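Protein-glutamine gamma-glutamyltransferase 2 (Pagrus major, PDB 1G0D) probably catalyses calcium-dependent cross-linking of proteins by joining the side chains of peptide-bound glutamine to lysine or to other primary amines, and probably binds GTP. Local coordinates at residues F620-A625 against R659-D664; S629-H634 against V647-S652; V9-R14 against F40-Q45; H16-A21 against E30-R35. All coordinates share one frame; numbering follows the deposited sequence.

Contact 1 of 4, residues F620-A625 against R659-D664; sequences FTLEGA and RKLLVD
Val663 meets the Phe620 ring at its edge, CG1 lying near the ring plane at 4.2 Å from CD1, while the neighbouring ring of Phe665 is turned about 50° to it. The other flat group, the guanidinium of Arg659, offers NH2 to the carbonyl oxygen of Ala625 in a weak, bent bond of 3.1 Å. Its remaining nitrogens make weak bonds to Arg655 O and Thr656 O. An alanine here would probably leave Ala625 O without this donor, and Arg655 O and Thr656 O without these weak ones. Between these ends, two adjacent antiparallel strands of the C-terminal immunoglobulin-like domain are joined by paired backbone bonds, Thr621 with Asp664 and Glu623 with Leu662; the shortest runs from Leu662 N to Glu623 O at 2.8 Å. Leu622 and Val663 form the non-hydrogen-bonded pair and lie side by side, Leu622 CD1 reaching Val663 CG2 at 3.5 Å. With CG1 anti to the backbone N (chi1 -178°), the beta-branched Val663 turns one methyl to both Leu622 CD2 and Phe620. The opposite face, with Thr621, Glu623, Leu662 and Asp664, is more polar: Asp664 forms salt bridges with Lys674 and Arg248, and Glu623 OE2 bonds to Thr250. Glycine suits position Gly624, since with this backbone a CB would probably crowd Lys660 O.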
loop_
_atom_site.group_PDB
_atom_site.type_symbol
_atom_site.label_atom_id
_atom_site.label_comp_id
_atom_site.label_asym_id
_atom_site.label_seq_id
_atom_site.Cartn_x
_atom_site.Cartn_y
_atom_site.Cartn_z
ATOM N N PHE A 620 2.665 17.190 -16.709
ATOM C CA PHE A 620 1.549 17.012 -15.800
ATOM C C PHE A 620 1.043 15.624 -16.210
ATOM O O PHE A 620 1.011 15.319 -17.405
ATOM C CB PHE A 620 0.467 18.055 -16.077
ATOM C CG PHE A 620 0.769 19.420 -15.534
ATOM C CD1 PHE A 620 0.481 19.734 -14.218
ATOM C CD2 PHE A 620 1.350 20.389 -16.336
ATOM C CE1 PHE A 620 0.771 21.014 -13.700
ATOM C CE2 PHE A 620 1.643 21.663 -15.838
ATOM C CZ PHE A 620 1.357 21.971 -14.522
ATOM N N THR A 621 0.697 14.770 -15.247
ATOM C CA THR A 621 0.148 13.440 -15.561
ATOM C C THR A 621 -1.178 13.367 -14.847
ATOM O O THR A 621 -1.226 13.624 -13.649
ATOM C CB THR A 621 1.002 12.313 -15.017
ATOM O OG1 THR A 621 2.376 12.548 -15.360
ATOM C CG2 THR A 621 0.514 10.978 -15.567
ATOM N N LEU A 622 -2.256 13.028 -15.555
ATOM C CA LEU A 622 -3.578 12.987 -14.927
ATOM C C LEU A 622 -4.231 11.615 -14.966
ATOM O O LEU A 622 -4.111 10.896 -15.948
ATOM C CB LEU A 622 -4.539 13.962 -15.608
ATOM C CG LEU A 622 -4.338 15.438 -15.953
ATOM C CD1 LEU A 622 -5.404 16.245 -15.255
ATOM C CD2 LEU A 622 -2.999 15.920 -15.562
ATOM N N GLU A 623 -4.927 11.243 -13.896
ATOM C CA GLU A 623 -5.616 9.966 -13.877
ATOM C C GLU A 623 -6.702 9.929 -12.815
ATOM O O GLU A 623 -6.683 10.707 -11.861
ATOM C CB GLU A 623 -4.635 8.845 -13.623
ATOM C CG GLU A 623 -4.411 8.623 -12.170
ATOM C CD GLU A 623 -3.718 7.323 -11.907
ATOM O OE1 GLU A 623 -4.200 6.279 -12.399
ATOM O OE2 GLU A 623 -2.679 7.352 -11.216
ATOM N N GLY A 624 -7.648 9.010 -12.991
ATOM C CA GLY A 624 -8.719 8.857 -12.026
ATOM C C GLY A 624 -9.505 7.591 -12.308
ATOM O O GLY A 624 -9.869 7.365 -13.458
ATOM N N ALA A 625 -9.722 6.748 -11.288
ATOM C CA ALA A 625 -10.501 5.516 -11.440
ATOM C C ALA A 625 -11.834 6.017 -11.945
ATOM O O ALA A 625 -12.406 6.930 -11.344
ATOM C CB ALA A 625 -10.698 4.836 -10.087
ATOM N N ARG A 659 -16.028 10.562 -7.955
ATOM C CA ARG A 659 -14.696 10.158 -8.323
ATOM C C ARG A 659 -13.678 11.210 -7.979
ATOM O O ARG A 659 -14.017 12.357 -7.713
ATOM C CB ARG A 659 -14.687 9.838 -9.811
ATOM C CG ARG A 659 -15.980 9.190 -10.282
ATOM C CD ARG A 659 -15.742 8.224 -11.415
ATOM N NE ARG A 659 -16.500 6.989 -11.273
ATOM C CZ ARG A 659 -16.107 5.935 -10.560
ATOM N NH1 ARG A 659 -16.865 4.853 -10.487
ATOM N NH2 ARG A 659 -14.960 5.952 -9.915
ATOM N N LYS A 660 -12.425 10.792 -7.951
ATOM C CA LYS A 660 -11.313 11.674 -7.604
ATOM C C LYS A 660 -10.287 11.772 -8.767
ATOM O O LYS A 660 -9.886 10.738 -9.364
ATOM C CB LYS A 660 -10.659 11.152 -6.313
ATOM C CG LYS A 660 -11.631 11.021 -5.144
ATOM C CD LYS A 660 -11.344 12.078 -4.085
ATOM C CE LYS A 660 -12.558 12.417 -3.227
ATOM N NZ LYS A 660 -13.222 11.158 -2.816
ATOM N N LEU A 661 -9.910 13.008 -9.118
ATOM C CA LEU A 661 -8.967 13.237 -10.214
ATOM C C LEU A 661 -7.662 13.560 -9.566
ATOM O O LEU A 661 -7.582 14.464 -8.714
ATOM C CB LEU A 661 -9.422 14.378 -11.115
ATOM C CG LEU A 661 -8.531 14.657 -12.319
ATOM C CD1 LEU A 661 -8.465 13.460 -13.251
ATOM C CD2 LEU A 661 -9.063 15.897 -13.036
ATOM N N LEU A 662 -6.655 12.776 -9.951
ATOM C CA LEU A 662 -5.299 12.889 -9.401
ATOM C C LEU A 662 -4.295 13.465 -10.408
ATOM O O LEU A 662 -4.328 13.167 -11.605
ATOM C CB LEU A 662 -4.802 11.515 -8.919
ATOM C CG LEU A 662 -5.374 10.887 -7.649
ATOM C CD1 LEU A 662 -6.883 10.763 -7.700
ATOM C CD2 LEU A 662 -4.797 9.521 -7.533
ATOM N N VAL A 663 -3.410 14.321 -9.913
ATOM C CA VAL A 663 -2.416 14.925 -10.766
ATOM C C VAL A 663 -1.037 15.064 -10.112
ATOM O O VAL A 663 -0.891 15.414 -8.926
ATOM C CB VAL A 663 -2.907 16.312 -11.258
ATOM C CG1 VAL A 663 -1.898 16.922 -12.189
ATOM C CG2 VAL A 663 -4.229 16.159 -11.969
ATOM N N ASP A 664 -0.034 14.755 -10.929
ATOM C CA ASP A 664 1.362 14.851 -10.576
ATOM C C ASP A 664 2.114 15.813 -11.530
ATOM O O ASP A 664 1.842 15.873 -12.729
ATOM C CB ASP A 664 1.989 13.466 -10.658
ATOM C CG ASP A 664 3.493 13.512 -10.561
ATOM O OD1 ASP A 664 4.021 13.598 -9.424
ATOM O OD2 ASP A 664 4.152 13.477 -11.624
HETATM O O HOH W 1 -8.977 7.860 -9.136
#

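Contact 2 of 4, residues S629-H634 against V647-S652; sequences SATQIH and VKLSFS
Thr631, whose methyl meets Leu649, directs its hydroxyl back along its own chain, OG1 donating to Ser629 O at 2.6 Å. The bond lies nearly along the C=O axis, and it bridges the corner where the chain turns at Ser629. The contact joins two layers of the beta sandwich of the immunoglobulin-like domain: strand 628-634 is an outermost strand of one sheet and strand 644-651 an outermost strand of the other. Their axes approach to 8.2 Å, too far for backbone pairing, and apolar side chains fill the distance. Threonine suits the border because its two branches do different work. With OG1 beside the backbone N (chi1 -62°), CG2 stands anti to that nitrogen and meets Leu649 CD1 at 3.5 Å. An alanine here would probably leave a gap where CG2 met Leu649 CD1 and leave Ser629 O without its hydroxyl partner. Leu649 in turn also leans on Leu622 and Leu628, so it packs against both the outer strand and its neighbour. Ile633 reaches tip to tip toward Val647; the approach of Ile633 CG2 to Val647 CG1 is modelled too short to be trusted. The longer branch of Ile633 is extended at chi2 (178°) and crosses Leu649 obliquely, with CD1 3.9 Å from Leu649 CB. Val647 also touches Phe620 of strand 619-624. At the end of the isoleucine, CD1 also lies 3.8 Å from the backbone oxygen of Lys648.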
loop_
_atom_site.group_PDB
_atom_site.type_symbol
_atom_site.label_atom_id
_atom_site.label_comp_id
_atom_site.label_asym_id
_atom_site.label_seq_id
_atom_site.Cartn_x
_atom_site.Cartn_y
_atom_site.Cartn_z
ATOM N N SER A 629 -7.498 7.204 -17.649
ATOM C CA SER A 629 -6.243 6.499 -17.413
ATOM C C SER A 629 -5.072 7.516 -17.490
ATOM O O SER A 629 -5.146 8.492 -18.240
ATOM C CB SER A 629 -6.100 5.435 -18.460
ATOM O OG SER A 629 -7.354 5.296 -19.088
ATOM N N ALA A 630 -4.010 7.307 -16.715
ATOM C CA ALA A 630 -2.896 8.259 -16.703
ATOM C C ALA A 630 -2.691 8.913 -18.059
ATOM O O ALA A 630 -2.560 8.238 -19.082
ATOM C CB ALA A 630 -1.653 7.587 -16.290
ATOM N N THR A 631 -2.657 10.238 -18.057
ATOM C CA THR A 631 -2.506 11.002 -19.281
ATOM C C THR A 631 -1.564 12.159 -19.054
ATOM O O THR A 631 -1.669 12.831 -18.042
ATOM C CB THR A 631 -3.844 11.548 -19.700
ATOM O OG1 THR A 631 -4.734 10.454 -19.959
ATOM C CG2 THR A 631 -3.696 12.394 -20.924
ATOM N N GLN A 632 -0.657 12.402 -19.991
ATOM C CA GLN A 632 0.294 13.497 -19.828
ATOM C C GLN A 632 0.080 14.794 -20.620
ATOM O O GLN A 632 -0.406 14.793 -21.740
ATOM C CB GLN A 632 1.701 12.990 -20.113
ATOM C CG GLN A 632 2.310 12.197 -18.977
ATOM C CD GLN A 632 3.712 11.718 -19.296
ATOM O OE1 GLN A 632 4.448 11.268 -18.410
ATOM N NE2 GLN A 632 4.093 11.808 -20.572
ATOM N N ILE A 633 0.443 15.907 -19.993
ATOM C CA ILE A 633 0.394 17.231 -20.608
ATOM C C ILE A 633 1.804 17.799 -20.443
ATOM O O ILE A 633 2.230 18.083 -19.318
ATOM C CB ILE A 633 -0.523 18.197 -19.877
ATOM C CG1 ILE A 633 -1.868 17.528 -19.601
ATOM C CG2 ILE A 633 -0.611 19.500 -20.677
ATOM C CD1 ILE A 633 -2.798 18.405 -18.852
ATOM N N HIS A 634 2.534 17.952 -21.543
ATOM C CA HIS A 634 3.881 18.498 -21.447
ATOM C C HIS A 634 3.845 20.011 -21.578
ATOM O O HIS A 634 3.304 20.539 -22.538
ATOM C CB HIS A 634 4.774 17.896 -22.533
ATOM C CG HIS A 634 5.099 16.446 -22.309
ATOM N ND1 HIS A 634 4.208 15.430 -22.590
ATOM C CD2 HIS A 634 6.210 15.839 -21.820
ATOM C CE1 HIS A 634 4.753 14.264 -22.285
ATOM N NE2 HIS A 634 5.968 14.483 -21.816
ATOM N N VAL A 647 -2.198 24.379 -17.399
ATOM C CA VAL A 647 -2.594 23.481 -18.499
ATOM C C VAL A 647 -4.047 23.063 -18.303
ATOM O O VAL A 647 -4.720 23.484 -17.336
ATOM C CB VAL A 647 -1.828 22.153 -18.536
ATOM C CG1 VAL A 647 -0.628 22.277 -19.401
ATOM C CG2 VAL A 647 -1.479 21.708 -17.129
ATOM N N LYS A 648 -4.516 22.227 -19.232
ATOM C CA LYS A 648 -5.853 21.693 -19.180
ATOM C C LYS A 648 -5.908 20.536 -20.131
ATOM O O LYS A 648 -5.142 20.467 -21.070
ATOM C CB LYS A 648 -6.873 22.749 -19.555
ATOM C CG LYS A 648 -6.482 23.602 -20.695
ATOM C CD LYS A 648 -7.071 23.062 -21.954
ATOM C CE LYS A 648 -7.328 24.188 -22.915
ATOM N NZ LYS A 648 -7.954 25.373 -22.238
ATOM N N LEU A 649 -6.825 19.619 -19.875
ATOM C CA LEU A 649 -6.982 18.404 -20.670
ATOM C C LEU A 649 -8.488 18.181 -20.861
ATOM O O LEU A 649 -9.282 18.564 -20.007
ATOM C CB LEU A 649 -6.415 17.223 -19.866
ATOM C CG LEU A 649 -5.672 16.003 -20.444
ATOM C CD1 LEU A 649 -5.680 14.884 -19.396
ATOM C CD2 LEU A 649 -6.297 15.510 -21.744
ATOM N N SER A 650 -8.896 17.576 -21.964
ATOM C CA SER A 650 -10.309 17.294 -22.148
ATOM C C SER A 650 -10.457 15.807 -22.122
ATOM O O SER A 650 -9.560 15.106 -22.584
ATOM C CB SER A 650 -10.797 17.779 -23.484
ATOM O OG SER A 650 -11.803 18.756 -23.298
ATOM N N PHE A 651 -11.557 15.314 -21.559
ATOM C CA PHE A 651 -11.795 13.877 -21.515
ATOM C C PHE A 651 -13.247 13.596 -21.123
ATOM O O PHE A 651 -13.959 14.500 -20.666
ATOM C CB PHE A 651 -10.805 13.195 -20.562
ATOM C CG PHE A 651 -11.037 13.505 -19.118
ATOM C CD1 PHE A 651 -10.565 14.685 -18.567
ATOM C CD2 PHE A 651 -11.762 12.631 -18.313
ATOM C CE1 PHE A 651 -10.819 14.990 -17.237
ATOM C CE2 PHE A 651 -12.014 12.939 -16.993
ATOM C CZ PHE A 651 -11.547 14.118 -16.458
ATOM N N SER A 652 -13.692 12.358 -21.332
ATOM C CA SER A 652 -15.067 11.973 -21.030
ATOM C C SER A 652 -15.113 10.888 -19.947
ATOM O O SER A 652 -14.730 9.740 -20.201
ATOM C CB SER A 652 -15.732 11.460 -22.308
ATOM O OG SER A 652 -16.052 12.531 -23.190
#

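Contact 3 of 4, residues V9-R14 against F40-Q45; sequences VDVNGR and FSITLQ
Val11 with Leu44 and Asn12 with Thr43 pair in an antiparallel edge contact, in which the outermost strand 8-12 lies against strand 40-46 in a four-stranded sheet of the N-terminal domain. Asn12 and Thr43 exchange two backbone bonds, Asn12 N to Thr43 O and Thr43 N to Asn12 O, each 2.7 Å. On the apolar face Val11 divides its methyls: CG2 lies alongside Leu44 CD2 at 3.6 Å, and CG1 reaches Ile42 CD1 at 3.9 Å. The beta-branched Val11 and Ile42 suit the extended chain. Nearer the N terminus a classic beta bulge sets both Val9 and Asp10 opposite Gln45, which accepts from Val9 N at its O (2.7 Å) and gives its own N to Asp10 O. At the other end the strand gives way to a helix through an Asx turn: chi1 of Asn12 (-158°) sets CG anti to the backbone N, and chi2 then turns OD1 to Arg14 N at 3.2 Å. Arg14 occupies the N-cap position. Its NE makes a weak bond to Ser41 O, which lies in the guanidinium plane at the edge, and that oxygen also accepts from Asn18 ND2.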
loop_
_atom_site.group_PDB
_atom_site.type_symbol
_atom_site.label_atom_id
_atom_site.label_comp_id
_atom_site.label_asym_id
_atom_site.label_seq_id
_atom_site.Cartn_x
_atom_site.Cartn_y
_atom_site.Cartn_z
ATOM N N VAL A 9 -28.893 -23.911 -28.325
ATOM C CA VAL A 9 -28.576 -22.943 -29.333
ATOM C C VAL A 9 -27.560 -21.926 -28.817
ATOM O O VAL A 9 -26.730 -21.431 -29.583
ATOM C CB VAL A 9 -29.834 -22.224 -29.805
ATOM C CG1 VAL A 9 -29.433 -21.171 -30.766
ATOM C CG2 VAL A 9 -30.790 -23.221 -30.482
ATOM N N ASP A 10 -27.632 -21.596 -27.536
ATOM C CA ASP A 10 -26.650 -20.695 -26.934
ATOM C C ASP A 10 -26.799 -20.620 -25.435
ATOM O O ASP A 10 -27.901 -20.591 -24.924
ATOM C CB ASP A 10 -26.669 -19.281 -27.558
ATOM C CG ASP A 10 -27.927 -18.502 -27.254
ATOM O OD1 ASP A 10 -28.051 -17.945 -26.138
ATOM O OD2 ASP A 10 -28.790 -18.423 -28.153
ATOM N N VAL A 11 -25.678 -20.688 -24.736
ATOM C CA VAL A 11 -25.695 -20.586 -23.313
ATOM C C VAL A 11 -25.622 -19.082 -22.986
ATOM O O VAL A 11 -24.972 -18.320 -23.713
ATOM C CB VAL A 11 -24.517 -21.334 -22.727
ATOM C CG1 VAL A 11 -24.532 -21.217 -21.243
ATOM C CG2 VAL A 11 -24.604 -22.798 -23.114
ATOM N N ASN A 12 -26.336 -18.650 -21.944
ATOM C CA ASN A 12 -26.389 -17.243 -21.548
ATOM C C ASN A 12 -26.012 -17.115 -20.093
ATOM O O ASN A 12 -26.743 -17.622 -19.240
ATOM C CB ASN A 12 -27.785 -16.728 -21.719
ATOM C CG ASN A 12 -27.823 -15.242 -21.861
ATOM O OD1 ASN A 12 -27.020 -14.509 -21.248
ATOM N ND2 ASN A 12 -28.759 -14.761 -22.679
ATOM N N GLY A 13 -24.883 -16.440 -19.823
ATOM C CA GLY A 13 -24.372 -16.289 -18.472
ATOM C C GLY A 13 -25.048 -15.224 -17.648
ATOM O O GLY A 13 -24.812 -15.109 -16.464
ATOM N N ARG A 14 -25.902 -14.446 -18.288
ATOM C CA ARG A 14 -26.604 -13.366 -17.629
ATOM C C ARG A 14 -25.624 -12.588 -16.740
ATOM O O ARG A 14 -25.822 -12.479 -15.535
ATOM C CB ARG A 14 -27.772 -13.941 -16.820
ATOM C CG ARG A 14 -28.546 -15.099 -17.540
ATOM C CD ARG A 14 -29.900 -15.496 -16.904
ATOM N NE ARG A 14 -30.107 -14.937 -15.566
ATOM C CZ ARG A 14 -30.876 -13.886 -15.311
ATOM N NH1 ARG A 14 -31.530 -13.256 -16.285
ATOM N NH2 ARG A 14 -30.972 -13.437 -14.082
ATOM N N PHE A 40 -25.135 -18.405 -8.790
ATOM C CA PHE A 40 -25.303 -17.596 -9.985
ATOM C C PHE A 40 -26.199 -18.345 -10.991
ATOM O O PHE A 40 -26.197 -19.568 -11.016
ATOM C CB PHE A 40 -23.933 -17.140 -10.572
ATOM C CG PHE A 40 -22.936 -18.250 -10.901
ATOM C CD1 PHE A 40 -22.132 -18.811 -9.916
ATOM C CD2 PHE A 40 -22.753 -18.681 -12.222
ATOM C CE1 PHE A 40 -21.163 -19.793 -10.242
ATOM C CE2 PHE A 40 -21.803 -19.644 -12.550
ATOM C CZ PHE A 40 -21.011 -20.198 -11.551
ATOM N N SER A 41 -27.012 -17.629 -11.777
ATOM C CA SER A 41 -27.917 -18.288 -12.730
ATOM C C SER A 41 -27.676 -17.941 -14.184
ATOM O O SER A 41 -27.626 -16.776 -14.552
ATOM C CB SER A 41 -29.361 -17.951 -12.416
ATOM O OG SER A 41 -29.623 -18.167 -11.061
ATOM N N ILE A 42 -27.570 -18.969 -15.007
ATOM C CA ILE A 42 -27.318 -18.803 -16.424
ATOM C C ILE A 42 -28.412 -19.579 -17.125
ATOM O O ILE A 42 -29.102 -20.356 -16.481
ATOM C CB ILE A 42 -25.898 -19.368 -16.784
ATOM C CG1 ILE A 42 -25.850 -20.887 -16.570
ATOM C CG2 ILE A 42 -24.805 -18.701 -15.862
ATOM C CD1 ILE A 42 -24.729 -21.605 -17.339
ATOM N N THR A 43 -28.593 -19.382 -18.422
ATOM C CA THR A 43 -29.634 -20.116 -19.140
ATOM C C THR A 43 -29.133 -20.848 -20.374
ATOM O O THR A 43 -28.176 -20.432 -20.998
ATOM C CB THR A 43 -30.734 -19.197 -19.629
ATOM O OG1 THR A 43 -30.151 -17.978 -20.120
ATOM C CG2 THR A 43 -31.703 -18.913 -18.516
ATOM N N LEU A 44 -29.799 -21.936 -20.710
ATOM C CA LEU A 44 -29.490 -22.727 -21.883
ATOM C C LEU A 44 -30.655 -22.453 -22.808
ATOM O O LEU A 44 -31.763 -22.922 -22.512
ATOM C CB LEU A 44 -29.590 -24.209 -21.590
ATOM C CG LEU A 44 -28.513 -25.106 -21.058
ATOM C CD1 LEU A 44 -28.687 -26.474 -21.661
ATOM C CD2 LEU A 44 -27.186 -24.532 -21.385
ATOM N N GLN A 45 -30.459 -21.702 -23.895
ATOM C CA GLN A 45 -31.565 -21.492 -24.837
ATOM C C GLN A 45 -31.617 -22.709 -25.742
ATOM O O GLN A 45 -30.677 -22.985 -26.473
ATOM C CB GLN A 45 -31.369 -20.249 -25.686
ATOM C CG GLN A 45 -32.688 -19.586 -26.004
ATOM C CD GLN A 45 -32.855 -19.280 -27.488
ATOM O OE1 GLN A 45 -32.289 -18.303 -27.990
ATOM N NE2 GLN A 45 -33.642 -20.112 -28.202
#

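Contact 4 of 4, residues H16-A21 against E30-R35; sequences HENNLA and ERLIVR
Asn19, near the middle of helix 15-21, reaches Arg31 and Ile33 on the chain that leads into strand 33-35. From CB the chain carries CG beside the backbone N (chi1 -74°), bringing that carbon to 3.7 Å from Ile33 N. OD1 then accepts from Ile33 N at 3.0 Å, the donor tilted from the amide's carbonyl plane, and ND2 gives a hydrogen to Arg31 O at 2.8 Å. In this way the helix is fastened to an edge strand of the N-terminal beta-sandwich domain by a side chain that pairs with backbone as a strand would, one acceptor and one donor serving residues two apart. Asparagine suits the place because its short amide carries both. ND2 has a further partner in Asp28 O, so three hydrogen bonds hold the amide. OD1 also lies near the backbone oxygen of Ile33, a pair of acceptors that do not bond; that oxygen is bonded to Thr24 OG1. One residue earlier, Asn18 CB packs on Leu32 CD1 at 3.4 Å, while its amide is engaged by Ser41 O. Leu32 itself is buried against Phe40, Ile42 and Phe130. The CB of Arg31 points away from the helix, and its guanidinium makes salt bridges with Asp186 and Asp28. At the exposed margin the His16 ring meets the Glu30 carboxylate, their planes 63° apart and His16 CE1 3.3 Å from Glu30 OE2. A water links the two, hydrogen-bonded to His16 NE2 and donating to Glu30 OE2 at 2.8 Å.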
loop_
_atom_site.group_PDB
_atom_site.type_symbol
_atom_site.label_atom_id
_atom_site.label_comp_id
_atom_site.label_asym_id
_atom_site.label_seq_id
_atom_site.Cartn_x
_atom_site.Cartn_y
_atom_site.Cartn_z
ATOM N N HIS A 16 -24.863 -9.249 -16.805
ATOM C CA HIS A 16 -25.303 -7.942 -16.332
ATOM C C HIS A 16 -25.999 -8.106 -14.976
ATOM O O HIS A 16 -25.904 -7.255 -14.085
ATOM C CB HIS A 16 -26.291 -7.358 -17.328
ATOM C CG HIS A 16 -25.649 -6.575 -18.416
ATOM N ND1 HIS A 16 -25.151 -7.161 -19.561
ATOM C CD2 HIS A 16 -25.388 -5.255 -18.525
ATOM C CE1 HIS A 16 -24.608 -6.236 -20.328
ATOM N NE2 HIS A 16 -24.740 -5.066 -19.722
ATOM N N GLU A 17 -26.705 -9.223 -14.847
ATOM C CA GLU A 17 -27.462 -9.547 -13.660
ATOM C C GLU A 17 -26.628 -10.208 -12.574
ATOM O O GLU A 17 -26.615 -9.751 -11.431
ATOM C CB GLU A 17 -28.635 -10.445 -14.065
ATOM C CG GLU A 17 -29.574 -9.784 -15.086
ATOM C CD GLU A 17 -29.362 -10.238 -16.547
ATOM O OE1 GLU A 17 -28.210 -10.554 -16.932
ATOM O OE2 GLU A 17 -30.363 -10.272 -17.312
ATOM N N ASN A 18 -25.941 -11.290 -12.921
ATOM C CA ASN A 18 -25.122 -12.006 -11.948
ATOM C C ASN A 18 -24.069 -11.066 -11.407
ATOM O O ASN A 18 -23.843 -11.007 -10.195
ATOM C CB ASN A 18 -24.461 -13.217 -12.605
ATOM C CG ASN A 18 -25.447 -14.382 -12.818
ATOM O OD1 ASN A 18 -26.233 -14.695 -11.943
ATOM N ND2 ASN A 18 -25.389 -15.018 -13.967
ATOM N N ASN A 19 -23.445 -10.308 -12.306
ATOM C CA ASN A 19 -22.391 -9.368 -11.943
ATOM C C ASN A 19 -22.874 -8.273 -11.018
ATOM O O ASN A 19 -22.092 -7.774 -10.206
ATOM C CB ASN A 19 -21.780 -8.744 -13.185
ATOM C CG ASN A 19 -20.888 -9.718 -13.940
ATOM O OD1 ASN A 19 -20.945 -10.924 -13.717
ATOM N ND2 ASN A 19 -20.047 -9.190 -14.842
ATOM N N LEU A 20 -24.154 -7.899 -11.136
ATOM C CA LEU A 20 -24.720 -6.865 -10.274
ATOM C C LEU A 20 -24.850 -7.463 -8.889
ATOM O O LEU A 20 -24.486 -6.829 -7.899
ATOM C CB LEU A 20 -26.105 -6.413 -10.751
ATOM C CG LEU A 20 -26.472 -4.901 -10.720
ATOM C CD1 LEU A 20 -27.908 -4.741 -10.242
ATOM C CD2 LEU A 20 -25.523 -4.060 -9.847
ATOM N N ALA A 21 -25.337 -8.697 -8.836
ATOM C CA ALA A 21 -25.536 -9.397 -7.585
ATOM C C ALA A 21 -24.238 -9.781 -6.870
ATOM O O ALA A 21 -24.199 -9.945 -5.652
ATOM C CB ALA A 21 -26.375 -10.646 -7.842
ATOM N N GLU A 30 -20.193 -7.445 -19.733
ATOM C CA GLU A 30 -20.286 -8.394 -20.820
ATOM C C GLU A 30 -19.695 -9.760 -20.530
ATOM O O GLU A 30 -19.884 -10.679 -21.326
ATOM C CB GLU A 30 -19.660 -7.807 -22.078
ATOM C CG GLU A 30 -20.083 -6.351 -22.386
ATOM C CD GLU A 30 -21.609 -6.111 -22.352
ATOM O OE1 GLU A 30 -22.397 -7.042 -22.686
ATOM O OE2 GLU A 30 -22.016 -4.971 -21.992
ATOM N N ARG A 31 -18.967 -9.915 -19.420
ATOM C CA ARG A 31 -18.457 -11.242 -19.081
ATOM C C ARG A 31 -18.804 -11.580 -17.643
ATOM O O ARG A 31 -18.760 -10.709 -16.769
ATOM C CB ARG A 31 -16.956 -11.357 -19.304
ATOM C CG ARG A 31 -16.160 -10.195 -18.840
ATOM C CD ARG A 31 -14.668 -10.514 -19.039
ATOM N NE ARG A 31 -13.815 -9.458 -18.490
ATOM C CZ ARG A 31 -12.548 -9.633 -18.161
ATOM N NH1 ARG A 31 -11.856 -8.614 -17.662
ATOM N NH2 ARG A 31 -11.976 -10.822 -18.343
ATOM N N LEU A 32 -19.153 -12.846 -17.410
ATOM C CA LEU A 32 -19.549 -13.306 -16.090
ATOM C C LEU A 32 -18.404 -13.348 -15.098
ATOM O O LEU A 32 -17.490 -14.142 -15.242
ATOM C CB LEU A 32 -20.189 -14.698 -16.195
ATOM C CG LEU A 32 -20.750 -15.366 -14.931
ATOM C CD1 LEU A 32 -21.927 -14.590 -14.356
ATOM C CD2 LEU A 32 -21.205 -16.761 -15.282
ATOM N N ILE A 33 -18.446 -12.459 -14.105
ATOM C CA ILE A 33 -17.449 -12.400 -13.037
ATOM C C ILE A 33 -18.247 -12.559 -11.730
ATOM O O ILE A 33 -19.001 -11.685 -11.310
ATOM C CB ILE A 33 -16.713 -11.086 -13.045
ATOM C CG1 ILE A 33 -16.191 -10.807 -14.451
ATOM C CG2 ILE A 33 -15.624 -11.152 -12.008
ATOM C CD1 ILE A 33 -15.731 -9.407 -14.675
ATOM N N VAL A 34 -18.022 -13.685 -11.085
ATOM C CA VAL A 34 -18.754 -14.114 -9.909
ATOM C C VAL A 34 -17.926 -14.194 -8.604
ATOM O O VAL A 34 -16.719 -14.249 -8.679
ATOM C CB VAL A 34 -19.340 -15.482 -10.378
ATOM C CG1 VAL A 34 -19.019 -16.623 -9.410
ATOM C CG2 VAL A 34 -20.802 -15.295 -10.743
ATOM N N ARG A 35 -18.547 -14.172 -7.420
ATOM C CA ARG A 35 -17.804 -14.320 -6.140
ATOM C C ARG A 35 -18.225 -15.678 -5.515
ATOM O O ARG A 35 -19.345 -16.125 -5.734
ATOM C CB ARG A 35 -18.110 -13.161 -5.188
ATOM C CG ARG A 35 -17.808 -11.805 -5.809
ATOM C CD ARG A 35 -17.684 -10.696 -4.784
ATOM N NE ARG A 35 -17.300 -9.429 -5.408
ATOM C CZ ARG A 35 -16.086 -8.849 -5.340
ATOM N NH1 ARG A 35 -15.074 -9.414 -4.689
ATOM N NH2 ARG A 35 -15.892 -7.663 -5.905
HETATM O O HOH W 2 -22.853 -2.777 -20.535
#

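From the N terminus, strand 8-12 opens contact 3 and runs into helix 15-21, whose meeting with residues 30-35 closes contact 4; only then does strand 40-46 return to close contact 3, so contact 4 is nested inside that loop. The two touch where the helix passes strand 40-46, and together they tie the helix to strands 8-12, 33-35 and 40-46, which belong to two sheets of the N-terminal domain. Far along the chain, strand 619-624 opens contact 1, and contact 2 is completed within its loop before strand 659-666 closes it. Contact 1 joins neighbours within one sheet, contact 2 the two sheets. The centres of contacts 1 and 3 lie about 39 Å apart.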